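Local coordinates for hypothetical protein PH0435 (Pyrococcus horikoshii, PDB 2YV4) that is of unknown function but carries the C-terminal domain of Sua5-type threonylcarbamoyl-AMP synthases and probably acts in threonylcarbamoyladenosine modification of tRNA, at residues I7-P12 with K17-E22; K25-R30 with V73-A78; F48-S53 with K59-A64; A89-L94 with Y100-A105. All coordinates share one frame; numbering follows the deposited sequence.

Contact 1: residues I7-P12 with K17-E22; sequences IVVEGP and KGKITE
Val9 of strand 5-11 packs against Lys19 and Ile20 of helix 13-29, the first strand and helix of a domain built on a parallel beta sheet with helices packed on it. Between them come Gly11, whose backbone angles would jam any CB against the preceding carbonyl, and Pro12, at the N-cap position of the helix. Val9 aims its CB at the helix, and its CG1 lies 3.5 Å from CG of Lys19, the two side chains crossing at about a right angle. Val9 CB also meets CG1 of Ile20 at 4.0 Å, a contact between beta-branched residues. Lys19 plays two parts. Its CG stands opposite the backbone N (chi1 177°) and rests on Val9; bends at chi2 and chi3 then swing the chain away, so that NZ forms a salt bridge with OE2 of Glu22 at 3.1 Å, on the syn side of the carboxylate. Exchanging Lys19 for alanine would probably leave Glu22 OE2 without its cationic mate and take away the CG that rests on Val9 CG1. Ile20 and Val9 also reach Ile77 on the next strand of the sheet. A helix packed back on the strand that precedes it is typical of the beta-alpha unit of parallel alpha/beta proteins.

Contact 2: residues K25-R30 with V73-A78; sequences KELKER and VDVVIA
Leu27 and Val75 are the residues whose CA atoms come nearest, 8.1 Å apart: a helix layered over a strand of a parallel sheet, in a three-layer alpha/beta fold. Residues 25-29 lie in the C-terminal part of helix 13-29, wound by bonds such as Glu29 N to Lys25 O, while 75-78 belongs to strand 75-81, which lies in the sheet between strands 5-11 and 34-38. Forty-two residues separate the segments, yet no hydrogen bond passes between them; the contact is wholly apolar and buried. Leucine suits the helix position because it branches at CG, one carbon farther out than valine, and can reach down to the sheet. The CG of Leu27 lies opposite the carbonyl carbon (chi1 -63°), which with chi2 at 175° carries CD1 to the strand. Valine and isoleucine, whose beta branches fit an extended backbone, receive it. Val75 and Ile77, two residues apart, both point toward the helix, whereas Val76 between them turns to the other face, where it touches Leu65 and Met68 of helix 54-70. Val34 of the neighbouring strand adds to the apolar surface under Leu27 and Ile77. Leu27 crosses Val75 at about a right angle, its CD1 3.9 Å from Val75 CG1. The same methyl meets Ile77 tip to tip: the long arm of Ile77 runs out nearly straight (chi2 173°) and ends with CD1 3.9 Å from Leu27 CD1.

Contact 3: residues F48-S53 with K59-A64; sequences FFLGSS and KNLFKA
Phe48 lays its ring on Ala64, closing the beta-alpha unit in which strand 46-49, at the edge of the parallel sheet, leads into helix 54-70. From the base outward, Phe48 CB lies 4.1 Å from Ala64 CB; with CG placed opposite the backbone N (chi1 -163°), the ring comes to lie over Ala64. Its CD2 presses on Ala64 CB at 3.4 Å, and Ala64 CA stands almost squarely over one face, 3.7 Å from the centroid and 9° off the normal, a CH-pi contact. Alanine suits this place because its small side chain lets the ring come so near the helix backbone. At the far end CZ meets CG of Lys63 at 3.8 Å, crossing the lysine's aliphatic stem at about a right angle. With an alanine in place of Phe48, a gap is likely to open over Ala64 and the stem of Lys63 to lose its aromatic neighbour. Nearer the start of the helix, Leu50 CD1 packs on Leu61 CD1 at 4.4 Å, and Ser53, the N-cap residue, bonds through OG to Glu56 N. Gly51 has backbone angles that crowd out a side chain, and a CB there would also run into Asn60. The amide of Asn60 donates from ND2 to Leu50 O, a weak bond of 3.3 Å but nearly straight, at 171°.

Contact 4: residues A89-L94 with Y100-A105; sequences AVMNRL and YKIVKA
Leu94 spreads over one face of the Tyr100 ring, its CD2 4.0 Å from the centroid and 17° off the normal, a CH-pi contact displaced toward the rim. Lower on the same side chain, CB of Leu94 touches Tyr100 CE1 at 3.6 Å. The tyrosine takes the crowded position about chi1 (65°), with CG between the backbone N and the carbonyl carbon; this brings the ring toward the end of helix 86-93. Its hydroxyl OH reaches a water at 2.7 Å that lies in the plane of the ring. That water in turn donates to Met91 O at 2.6 Å, so a helix carbonyl and the phenol are joined without a direct bond. The hydroxyl of tyrosine suits this place, since it supplies the polar atom for the water bridge. The segments belong to the last helix-to-strand connection of the alpha/beta fold: helix 86-93 packs beside edge strand 101-104 of the parallel beta sheet, and Val8 on the adjoining strand 5-11 touches both Leu94 and Tyr100. The side chains of Met91, built as selenomethionine, and Tyr100 cross at about a right angle, with Met91 CG 3.5 Å from Tyr100 OH. The place of the terminal Met91 CE is doubtful, being too close to that oxygen. The unbranched chain lets Met91 SE reach CD1 of Ile102, an exposed strand residue, at 3.7 Å.

Contacts 1 and 2 are the buried pair: both use helix 13-29, and their strands, 5-11 and 75-81, are hydrogen-bonded neighbours through Ile7, Val76 and Ala78. Contacts 3 and 4 lie on the other face of the sheet, where helices 54-70 and 86-93 meet through Leu61, Arg93 and Leu94. Contact 3 is partly buried and nested within the loop that contact 2 closes, while contact 4 is at the surface. The chemistry follows: aliphatic carbons alone across contacts 1 and 2, methyl to methyl in contact 2, with the Lys19-Glu22 salt bridge made within the helix; aromatic rings, a weak amide bond and a bridging water at and just beyond the edge strands 46-49 and 101-104.

Contact 1: residues I7-P12 with K17-E22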
loop_
_atom_site.group_PDB
_atom_site.type_symbol
_atom_site.label_atom_id
_atom_site.label_comp_id
_atom_site.label_asym_id
_atom_site.label_seq_id
_atom_site.Cartn_x
_atom_site.Cartn_y
_atom_site.Cartn_z
ATOM N N ILE A 7 4.977 1.688 -3.296
ATOM C CA ILE A 7 5.355 0.296 -3.508
ATOM C C ILE A 7 4.110 -0.572 -3.431
ATOM O O ILE A 7 3.424 -0.592 -2.409
ATOM C CB ILE A 7 6.330 -0.216 -2.429
ATOM C CG1 ILE A 7 7.604 0.629 -2.418
ATOM C CG2 ILE A 7 6.648 -1.688 -2.686
ATOM C CD1 ILE A 7 8.599 0.207 -1.357
ATOM N N VAL A 8 3.823 -1.288 -4.512
ATOM C CA VAL A 8 2.671 -2.176 -4.546
ATOM C C VAL A 8 3.157 -3.605 -4.306
ATOM O O VAL A 8 4.016 -4.102 -5.033
ATOM C CB VAL A 8 1.965 -2.117 -5.918
ATOM C CG1 VAL A 8 0.764 -3.062 -5.928
ATOM C CG2 VAL A 8 1.544 -0.698 -6.221
ATOM N N VAL A 9 2.625 -4.259 -3.277
ATOM C CA VAL A 9 3.007 -5.639 -2.983
ATOM C C VAL A 9 1.863 -6.539 -3.451
ATOM O O VAL A 9 0.746 -6.476 -2.927
ATOM C CB VAL A 9 3.261 -5.850 -1.479
ATOM C CG1 VAL A 9 3.569 -7.326 -1.201
ATOM C CG2 VAL A 9 4.428 -4.978 -1.034
ATOM N N GLU A 10 2.153 -7.376 -4.442
ATOM C CA GLU A 10 1.141 -8.253 -5.023
ATOM C C GLU A 10 1.369 -9.746 -4.836
ATOM O O GLU A 10 2.487 -10.200 -4.585
ATOM C CB GLU A 10 1.015 -7.951 -6.518
ATOM C CG GLU A 10 2.356 -7.716 -7.181
ATOM C CD GLU A 10 2.333 -7.967 -8.672
ATOM O OE1 GLU A 10 1.552 -7.302 -9.386
ATOM O OE2 GLU A 10 3.109 -8.838 -9.127
ATOM N N GLY A 11 0.290 -10.504 -4.987
ATOM C CA GLY A 11 0.355 -11.945 -4.838
ATOM C C GLY A 11 -0.836 -12.434 -4.041
ATOM O O GLY A 11 -1.734 -11.647 -3.727
ATOM N N PRO A 12 -0.894 -13.734 -3.709
ATOM C CA PRO A 12 -2.038 -14.220 -2.931
ATOM C C PRO A 12 -2.038 -13.526 -1.575
ATOM O O PRO A 12 -0.971 -13.222 -1.033
ATOM C CB PRO A 12 -1.782 -15.728 -2.837
ATOM C CG PRO A 12 -0.281 -15.829 -2.926
ATOM C CD PRO A 12 0.052 -14.823 -4.005
ATOM N N LYS A 17 0.390 -10.476 3.010
ATOM C CA LYS A 17 0.415 -10.060 4.407
ATOM C C LYS A 17 1.795 -10.262 5.029
ATOM O O LYS A 17 2.282 -9.399 5.762
ATOM C CB LYS A 17 -0.651 -10.811 5.206
ATOM C CG LYS A 17 -2.073 -10.355 4.881
ATOM C CD LYS A 17 -3.105 -10.982 5.808
ATOM C CE LYS A 17 -4.510 -10.469 5.505
ATOM N NZ LYS A 17 -4.652 -9.000 5.741
ATOM N N GLY A 18 2.427 -11.394 4.729
ATOM C CA GLY A 18 3.750 -11.657 5.266
ATOM C C GLY A 18 4.811 -10.737 4.677
ATOM O O GLY A 18 5.706 -10.261 5.382
ATOM N N LYS A 19 4.712 -10.476 3.378
ATOM C CA LYS A 19 5.674 -9.610 2.708
ATOM C C LYS A 19 5.567 -8.172 3.218
ATOM O O LYS A 19 6.582 -7.535 3.515
ATOM C CB LYS A 19 5.455 -9.664 1.192
ATOM C CG LYS A 19 6.359 -8.732 0.377
ATOM C CD LYS A 19 7.847 -9.034 0.562
ATOM C CE LYS A 19 8.223 -10.415 0.050
ATOM N NZ LYS A 19 9.698 -10.635 0.132
ATOM N N ILE A 20 4.344 -7.658 3.333
ATOM C CA ILE A 20 4.165 -6.294 3.827
ATOM C C ILE A 20 4.727 -6.153 5.243
ATOM O O ILE A 20 5.442 -5.195 5.543
ATOM C CB ILE A 20 2.671 -5.877 3.823
ATOM C CG1 ILE A 20 2.177 -5.780 2.377
ATOM C CG2 ILE A 20 2.498 -4.530 4.530
ATOM C CD1 ILE A 20 0.718 -5.428 2.238
ATOM N N THR A 21 4.407 -7.110 6.110
ATOM C CA THR A 21 4.900 -7.083 7.485
ATOM C C THR A 21 6.422 -6.952 7.472
ATOM O O THR A 21 6.998 -6.155 8.217
ATOM C CB THR A 21 4.525 -8.373 8.230
ATOM O OG1 THR A 21 3.106 -8.557 8.165
ATOM C CG2 THR A 21 4.963 -8.298 9.693
ATOM N N GLU A 22 7.055 -7.734 6.600
ATOM C CA GLU A 22 8.505 -7.745 6.448
ATOM C C GLU A 22 9.042 -6.392 5.990
ATOM O O GLU A 22 9.981 -5.860 6.582
ATOM C CB GLU A 22 8.912 -8.825 5.437
ATOM C CG GLU A 22 10.410 -8.924 5.173
ATOM C CD GLU A 22 10.733 -9.755 3.936
ATOM O OE1 GLU A 22 11.929 -10.013 3.681
ATOM O OE2 GLU A 22 9.793 -10.146 3.214
#

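Contact 2: residues K25-R30 with V73-A78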
loop_
_atom_site.group_PDB
_atom_site.type_symbol
_atom_site.label_atom_id
_atom_site.label_comp_id
_atom_site.label_asym_id
_atom_site.label_seq_id
_atom_site.Cartn_x
_atom_site.Cartn_y
_atom_site.Cartn_z
ATOM N N LYS A 25 8.916 -3.469 8.675
ATOM C CA LYS A 25 10.018 -3.564 9.624
ATOM C C LYS A 25 11.308 -3.082 8.973
ATOM O O LYS A 25 12.060 -2.315 9.569
ATOM C CB LYS A 25 10.190 -5.006 10.106
ATOM C CG LYS A 25 9.095 -5.481 11.031
ATOM C CD LYS A 25 9.227 -6.970 11.292
ATOM C CE LYS A 25 8.084 -7.492 12.141
ATOM N NZ LYS A 25 8.176 -8.968 12.305
ATOM N N GLU A 26 11.556 -3.530 7.745
ATOM C CA GLU A 26 12.756 -3.133 7.022
ATOM C C GLU A 26 12.830 -1.623 6.834
ATOM O O GLU A 26 13.862 -1.006 7.097
ATOM C CB GLU A 26 12.805 -3.821 5.658
ATOM C CG GLU A 26 13.311 -5.256 5.697
ATOM C CD GLU A 26 13.070 -5.991 4.386
ATOM O OE1 GLU A 26 13.059 -5.328 3.326
ATOM O OE2 GLU A 26 12.899 -7.230 4.413
ATOM N N LEU A 27 11.734 -1.029 6.380
ATOM C CA LEU A 27 11.705 0.408 6.165
ATOM C C LEU A 27 11.898 1.164 7.481
ATOM O O LEU A 27 12.647 2.139 7.537
ATOM C CB LEU A 27 10.387 0.802 5.491
ATOM C CG LEU A 27 10.231 0.189 4.091
ATOM C CD1 LEU A 27 8.863 0.507 3.511
ATOM C CD2 LEU A 27 11.337 0.721 3.185
ATOM N N LYS A 28 11.234 0.710 8.541
ATOM C CA LYS A 28 11.363 1.368 9.838
ATOM C C LYS A 28 12.810 1.341 10.318
ATOM O O LYS A 28 13.352 2.362 10.737
ATOM C CB LYS A 28 10.479 0.695 10.888
ATOM C CG LYS A 28 9.017 1.112 10.870
ATOM C CD LYS A 28 8.305 0.501 12.060
ATOM C CE LYS A 28 6.851 0.915 12.152
ATOM N NZ LYS A 28 6.193 0.255 13.320
ATOM N N GLU A 29 13.435 0.170 10.250
ATOM C CA GLU A 29 14.818 0.027 10.689
ATOM C C GLU A 29 15.750 0.952 9.913
ATOM O O GLU A 29 16.826 1.304 10.396
ATOM C CB GLU A 29 15.277 -1.425 10.541
ATOM C CG GLU A 29 16.674 -1.692 11.089
ATOM C CD GLU A 29 16.809 -1.339 12.566
ATOM O OE1 GLU A 29 16.085 -1.932 13.396
ATOM O OE2 GLU A 29 17.643 -0.469 12.895
ATOM N N ARG A 30 15.332 1.347 8.714
ATOM C CA ARG A 30 16.126 2.243 7.878
ATOM C C ARG A 30 15.810 3.709 8.163
ATOM O O ARG A 30 16.475 4.605 7.637
ATOM C CB ARG A 30 15.885 1.948 6.397
ATOM C CG ARG A 30 16.538 0.668 5.897
ATOM C CD ARG A 30 16.020 0.301 4.517
ATOM N NE ARG A 30 16.163 1.397 3.561
ATOM C CZ ARG A 30 15.610 1.410 2.352
ATOM N NH1 ARG A 30 14.875 0.384 1.946
ATOM N NH2 ARG A 30 15.789 2.451 1.550
ATOM N N VAL A 73 4.613 10.796 5.159
ATOM C CA VAL A 73 5.216 9.473 5.026
ATOM C C VAL A 73 6.246 9.436 3.889
ATOM O O VAL A 73 6.036 10.035 2.836
ATOM C CB VAL A 73 4.131 8.400 4.765
ATOM C CG1 VAL A 73 4.774 7.106 4.337
ATOM C CG2 VAL A 73 3.315 8.178 6.031
ATOM N N ASP A 74 7.350 8.727 4.115
ATOM C CA ASP A 74 8.422 8.592 3.127
ATOM C C ASP A 74 8.093 7.543 2.066
ATOM O O ASP A 74 8.373 7.733 0.878
ATOM C CB ASP A 74 9.731 8.201 3.820
ATOM C CG ASP A 74 10.188 9.238 4.823
ATOM O OD1 ASP A 74 10.334 10.415 4.430
ATOM O OD2 ASP A 74 10.401 8.876 6.000
ATOM N N VAL A 75 7.506 6.431 2.503
ATOM C CA VAL A 75 7.141 5.350 1.595
ATOM C C VAL A 75 5.740 4.828 1.902
ATOM O O VAL A 75 5.374 4.646 3.063
ATOM C CB VAL A 75 8.142 4.178 1.700
ATOM C CG1 VAL A 75 7.746 3.051 0.751
ATOM C CG2 VAL A 75 9.545 4.671 1.383
ATOM N N VAL A 76 4.962 4.601 0.849
ATOM C CA VAL A 76 3.604 4.092 0.980
ATOM C C VAL A 76 3.541 2.715 0.342
ATOM O O VAL A 76 3.911 2.546 -0.816
ATOM C CB VAL A 76 2.575 5.010 0.261
ATOM C CG1 VAL A 76 1.190 4.361 0.270
ATOM C CG2 VAL A 76 2.512 6.363 0.948
ATOM N N ILE A 77 3.090 1.729 1.103
ATOM C CA ILE A 77 2.958 0.375 0.577
ATOM C C ILE A 77 1.481 0.154 0.309
ATOM O O ILE A 77 0.651 0.310 1.207
ATOM C CB ILE A 77 3.440 -0.681 1.589
ATOM C CG1 ILE A 77 4.930 -0.475 1.885
ATOM C CG2 ILE A 77 3.181 -2.084 1.039
ATOM C CD1 ILE A 77 5.463 -1.359 3.013
ATOM N N ALA A 78 1.148 -0.171 -0.934
ATOM C CA ALA A 78 -0.239 -0.424 -1.296
ATOM C C ALA A 78 -0.403 -1.927 -1.440
ATOM O O ALA A 78 0.288 -2.560 -2.228
ATOM C CB ALA A 78 -0.586 0.281 -2.610
#

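Contact 3: residues F48-S53 with K59-A64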
loop_
_atom_site.group_PDB
_atom_site.type_symbol
_atom_site.label_atom_id
_atom_site.label_comp_id
_atom_site.label_asym_id
_atom_site.label_seq_id
_atom_site.Cartn_x
_atom_site.Cartn_y
_atom_site.Cartn_z
ATOM N N PHE A 48 -4.420 3.462 6.213
ATOM C CA PHE A 48 -5.641 3.949 5.578
ATOM C C PHE A 48 -6.220 2.734 4.865
ATOM O O PHE A 48 -5.508 2.042 4.134
ATOM C CB PHE A 48 -5.333 5.055 4.567
ATOM C CG PHE A 48 -6.539 5.882 4.175
ATOM C CD1 PHE A 48 -6.706 7.173 4.676
ATOM C CD2 PHE A 48 -7.494 5.377 3.297
ATOM C CE1 PHE A 48 -7.807 7.952 4.304
ATOM C CE2 PHE A 48 -8.599 6.146 2.919
ATOM C CZ PHE A 48 -8.755 7.436 3.422
ATOM N N PHE A 49 -7.499 2.465 5.095
ATOM C CA PHE A 49 -8.163 1.320 4.487
ATOM C C PHE A 49 -8.267 1.411 2.963
ATOM O O PHE A 49 -8.746 2.406 2.415
ATOM C CB PHE A 49 -9.558 1.153 5.102
ATOM C CG PHE A 49 -10.311 -0.031 4.574
ATOM C CD1 PHE A 49 -9.725 -1.290 4.561
ATOM C CD2 PHE A 49 -11.616 0.108 4.107
ATOM C CE1 PHE A 49 -10.428 -2.399 4.088
ATOM C CE2 PHE A 49 -12.325 -0.993 3.634
ATOM C CZ PHE A 49 -11.731 -2.245 3.625
ATOM N N LEU A 50 -7.829 0.355 2.283
ATOM C CA LEU A 50 -7.853 0.316 0.822
ATOM C C LEU A 50 -9.248 0.117 0.251
ATOM O O LEU A 50 -9.610 0.721 -0.760
ATOM C CB LEU A 50 -6.953 -0.814 0.310
ATOM C CG LEU A 50 -6.986 -1.129 -1.192
ATOM C CD1 LEU A 50 -6.295 -0.013 -1.980
ATOM C CD2 LEU A 50 -6.286 -2.452 -1.447
ATOM N N GLY A 51 -10.020 -0.741 0.905
ATOM C CA GLY A 51 -11.354 -1.054 0.430
ATOM C C GLY A 51 -11.341 -2.545 0.147
ATOM O O GLY A 51 -10.273 -3.116 -0.064
ATOM N N SER A 52 -12.509 -3.179 0.141
ATOM C CA SER A 52 -12.586 -4.614 -0.099
ATOM C C SER A 52 -13.149 -4.987 -1.470
ATOM O O SER A 52 -13.415 -6.156 -1.739
ATOM C CB SER A 52 -13.419 -5.277 1.001
ATOM O OG SER A 52 -14.679 -4.641 1.134
ATOM N N SER A 53 -13.324 -3.998 -2.339
ATOM C CA SER A 53 -13.850 -4.254 -3.674
ATOM C C SER A 53 -13.115 -3.400 -4.692
ATOM O O SER A 53 -12.504 -2.388 -4.340
ATOM C CB SER A 53 -15.338 -3.916 -3.733
ATOM O OG SER A 53 -15.518 -2.512 -3.751
ATOM N N LYS A 59 -12.207 4.269 -5.696
ATOM C CA LYS A 59 -12.734 5.391 -4.938
ATOM C C LYS A 59 -11.858 5.896 -3.791
ATOM O O LYS A 59 -11.769 7.103 -3.571
ATOM C CB LYS A 59 -14.116 5.029 -4.380
ATOM C CG LYS A 59 -14.805 6.166 -3.647
ATOM C CD LYS A 59 -16.107 5.723 -2.993
ATOM C CE LYS A 59 -16.772 6.894 -2.269
ATOM N NZ LYS A 59 -18.036 6.505 -1.582
ATOM N N ASN A 60 -11.208 4.989 -3.068
ATOM C CA ASN A 60 -10.392 5.383 -1.915
ATOM C C ASN A 60 -8.895 5.623 -2.126
ATOM O O ASN A 60 -8.279 6.377 -1.374
ATOM C CB ASN A 60 -10.520 4.344 -0.790
ATOM C CG ASN A 60 -11.957 3.996 -0.463
ATOM O OD1 ASN A 60 -12.816 4.872 -0.359
ATOM N ND2 ASN A 60 -12.221 2.704 -0.274
ATOM N N LEU A 61 -8.305 4.980 -3.127
ATOM C CA LEU A 61 -6.863 5.095 -3.343
ATOM C C LEU A 61 -6.250 6.492 -3.285
ATOM O O LEU A 61 -5.370 6.747 -2.460
ATOM C CB LEU A 61 -6.465 4.411 -4.657
ATOM C CG LEU A 61 -4.954 4.273 -4.854
ATOM C CD1 LEU A 61 -4.344 3.555 -3.652
ATOM C CD2 LEU A 61 -4.674 3.508 -6.136
ATOM N N PHE A 62 -6.696 7.395 -4.153
ATOM C CA PHE A 62 -6.143 8.747 -4.170
ATOM C C PHE A 62 -6.417 9.512 -2.875
ATOM O O PHE A 62 -5.603 10.329 -2.437
ATOM C CB PHE A 62 -6.668 9.508 -5.395
ATOM C CG PHE A 62 -5.911 9.199 -6.664
ATOM C CD1 PHE A 62 -5.418 7.917 -6.902
ATOM C CD2 PHE A 62 -5.695 10.187 -7.620
ATOM C CE1 PHE A 62 -4.719 7.622 -8.074
ATOM C CE2 PHE A 62 -4.998 9.904 -8.796
ATOM C CZ PHE A 62 -4.509 8.617 -9.024
ATOM N N LYS A 63 -7.560 9.250 -2.257
ATOM C CA LYS A 63 -7.878 9.898 -0.995
ATOM C C LYS A 63 -6.866 9.383 0.031
ATOM O O LYS A 63 -6.378 10.133 0.878
ATOM C CB LYS A 63 -9.303 9.543 -0.558
ATOM C CG LYS A 63 -9.685 10.077 0.812
ATOM C CD LYS A 63 -11.172 9.891 1.086
ATOM C CE LYS A 63 -11.534 10.406 2.468
ATOM N NZ LYS A 63 -11.116 11.824 2.652
ATOM N N ALA A 64 -6.544 8.096 -0.066
ATOM C CA ALA A 64 -5.587 7.467 0.846
ATOM C C ALA A 64 -4.196 8.063 0.660
ATOM O O ALA A 64 -3.507 8.388 1.632
ATOM C CB ALA A 64 -5.548 5.967 0.601
#

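Contact 4: residues A89-L94 with Y100-A105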
loop_
_atom_site.group_PDB
_atom_site.type_symbol
_atom_site.label_atom_id
_atom_site.label_comp_id
_atom_site.label_asym_id
_atom_site.label_seq_id
_atom_site.Cartn_x
_atom_site.Cartn_y
_atom_site.Cartn_z
ATOM N N ALA A 89 -6.744 -3.694 -9.690
ATOM C CA ALA A 89 -7.437 -2.416 -9.575
ATOM C C ALA A 89 -6.487 -1.350 -9.051
ATOM O O ALA A 89 -6.517 -0.208 -9.511
ATOM C CB ALA A 89 -8.646 -2.546 -8.642
ATOM N N VAL A 90 -5.657 -1.717 -8.076
ATOM C CA VAL A 90 -4.694 -0.774 -7.515
ATOM C C VAL A 90 -3.771 -0.258 -8.614
ATOM O O VAL A 90 -3.586 0.950 -8.767
ATOM C CB VAL A 90 -3.831 -1.428 -6.407
ATOM C CG1 VAL A 90 -2.668 -0.509 -6.041
ATOM C CG2 VAL A 90 -4.684 -1.695 -5.167
HETATM N N MSE A 91 -3.194 -1.177 -9.383
HETATM C CA MSE A 91 -2.291 -0.796 -10.464
HETATM C C MSE A 91 -3.005 0.049 -11.520
HETATM O O MSE A 91 -2.446 1.023 -12.020
HETATM C CB MSE A 91 -1.663 -2.046 -11.104
HETATM C CG MSE A 91 -0.649 -2.771 -10.201
HETATM SE SE MSE A 91 0.424 -4.109 -11.147
HETATM C CE MSE A 91 1.099 -2.938 -12.492
ATOM N N ASN A 92 -4.239 -0.315 -11.859
ATOM C CA ASN A 92 -5.003 0.450 -12.846
ATOM C C ASN A 92 -5.193 1.898 -12.396
ATOM O O ASN A 92 -4.919 2.834 -13.148
ATOM C CB ASN A 92 -6.372 -0.195 -13.083
ATOM C CG ASN A 92 -6.281 -1.461 -13.906
ATOM O OD1 ASN A 92 -7.237 -2.231 -13.987
ATOM N ND2 ASN A 92 -5.128 -1.680 -14.532
ATOM N N ARG A 93 -5.661 2.081 -11.166
ATOM C CA ARG A 93 -5.882 3.423 -10.628
ATOM C C ARG A 93 -4.559 4.172 -10.464
ATOM O O ARG A 93 -4.527 5.403 -10.413
ATOM C CB ARG A 93 -6.599 3.327 -9.277
ATOM C CG ARG A 93 -6.839 4.656 -8.578
ATOM C CD ARG A 93 -7.733 5.578 -9.390
ATOM N NE ARG A 93 -8.030 6.809 -8.660
ATOM C CZ ARG A 93 -8.639 7.867 -9.188
ATOM N NH1 ARG A 93 -9.020 7.853 -10.460
ATOM N NH2 ARG A 93 -8.872 8.941 -8.442
ATOM N N LEU A 94 -3.469 3.417 -10.395
ATOM C CA LEU A 94 -2.140 3.989 -10.233
ATOM C C LEU A 94 -1.516 4.345 -11.578
ATOM O O LEU A 94 -0.493 5.033 -11.630
ATOM C CB LEU A 94 -1.245 2.996 -9.487
ATOM C CG LEU A 94 -0.577 3.459 -8.190
ATOM C CD1 LEU A 94 -1.512 4.340 -7.376
ATOM C CD2 LEU A 94 -0.161 2.232 -7.397
ATOM N N TYR A 100 5.731 3.877 -9.705
ATOM C CA TYR A 100 5.621 3.024 -8.530
ATOM C C TYR A 100 6.388 1.722 -8.702
ATOM O O TYR A 100 6.630 1.266 -9.815
ATOM C CB TYR A 100 4.153 2.729 -8.180
ATOM C CG TYR A 100 3.365 1.924 -9.195
ATOM C CD1 TYR A 100 2.547 2.556 -10.126
ATOM C CD2 TYR A 100 3.402 0.528 -9.194
ATOM C CE1 TYR A 100 1.776 1.825 -11.026
ATOM C CE2 TYR A 100 2.639 -0.215 -10.099
ATOM C CZ TYR A 100 1.826 0.446 -11.010
ATOM O OH TYR A 100 1.060 -0.269 -11.904
ATOM N N LYS A 101 6.793 1.140 -7.582
ATOM C CA LYS A 101 7.537 -0.109 -7.588
ATOM C C LYS A 101 6.589 -1.279 -7.366
ATOM O O LYS A 101 5.575 -1.145 -6.685
ATOM C CB LYS A 101 8.581 -0.084 -6.475
ATOM C CG LYS A 101 9.409 -1.352 -6.332
ATOM C CD LYS A 101 10.347 -1.194 -5.132
ATOM C CE LYS A 101 11.330 -2.338 -5.010
ATOM N NZ LYS A 101 12.162 -2.185 -3.788
ATOM N N ILE A 102 6.919 -2.424 -7.945
ATOM C CA ILE A 102 6.093 -3.610 -7.776
ATOM C C ILE A 102 6.939 -4.700 -7.139
ATOM O O ILE A 102 7.995 -5.063 -7.657
ATOM C CB ILE A 102 5.542 -4.122 -9.121
ATOM C CG1 ILE A 102 4.633 -3.059 -9.741
ATOM C CG2 ILE A 102 4.771 -5.423 -8.911
ATOM C CD1 ILE A 102 4.075 -3.447 -11.093
ATOM N N VAL A 103 6.465 -5.208 -6.007
ATOM C CA VAL A 103 7.162 -6.256 -5.280
ATOM C C VAL A 103 6.298 -7.507 -5.219
ATOM O O VAL A 103 5.160 -7.463 -4.751
ATOM C CB VAL A 103 7.485 -5.810 -3.840
ATOM C CG1 VAL A 103 8.184 -6.929 -3.092
ATOM C CG2 VAL A 103 8.359 -4.570 -3.866
ATOM N N LYS A 104 6.842 -8.616 -5.710
ATOM C CA LYS A 104 6.136 -9.892 -5.702
ATOM C C LYS A 104 6.195 -10.460 -4.289
ATOM O O LYS A 104 7.276 -10.598 -3.721
ATOM C CB LYS A 104 6.803 -10.861 -6.683
ATOM C CG LYS A 104 6.260 -12.284 -6.639
ATOM C CD LYS A 104 7.017 -13.182 -7.609
ATOM C CE LYS A 104 6.484 -14.608 -7.577
ATOM N NZ LYS A 104 7.207 -15.478 -8.550
ATOM N N ALA A 105 5.038 -10.794 -3.722
ATOM C CA ALA A 105 4.989 -11.333 -2.365
ATOM C C ALA A 105 5.576 -12.740 -2.280
ATOM O O ALA A 105 5.634 -13.421 -3.325
ATOM C CB ALA A 105 3.554 -11.344 -1.858
ATOM O OXT ALA A 105 5.954 -13.145 -1.159
HETATM O O HOH W 1 -0.442 1.239 -13.633
#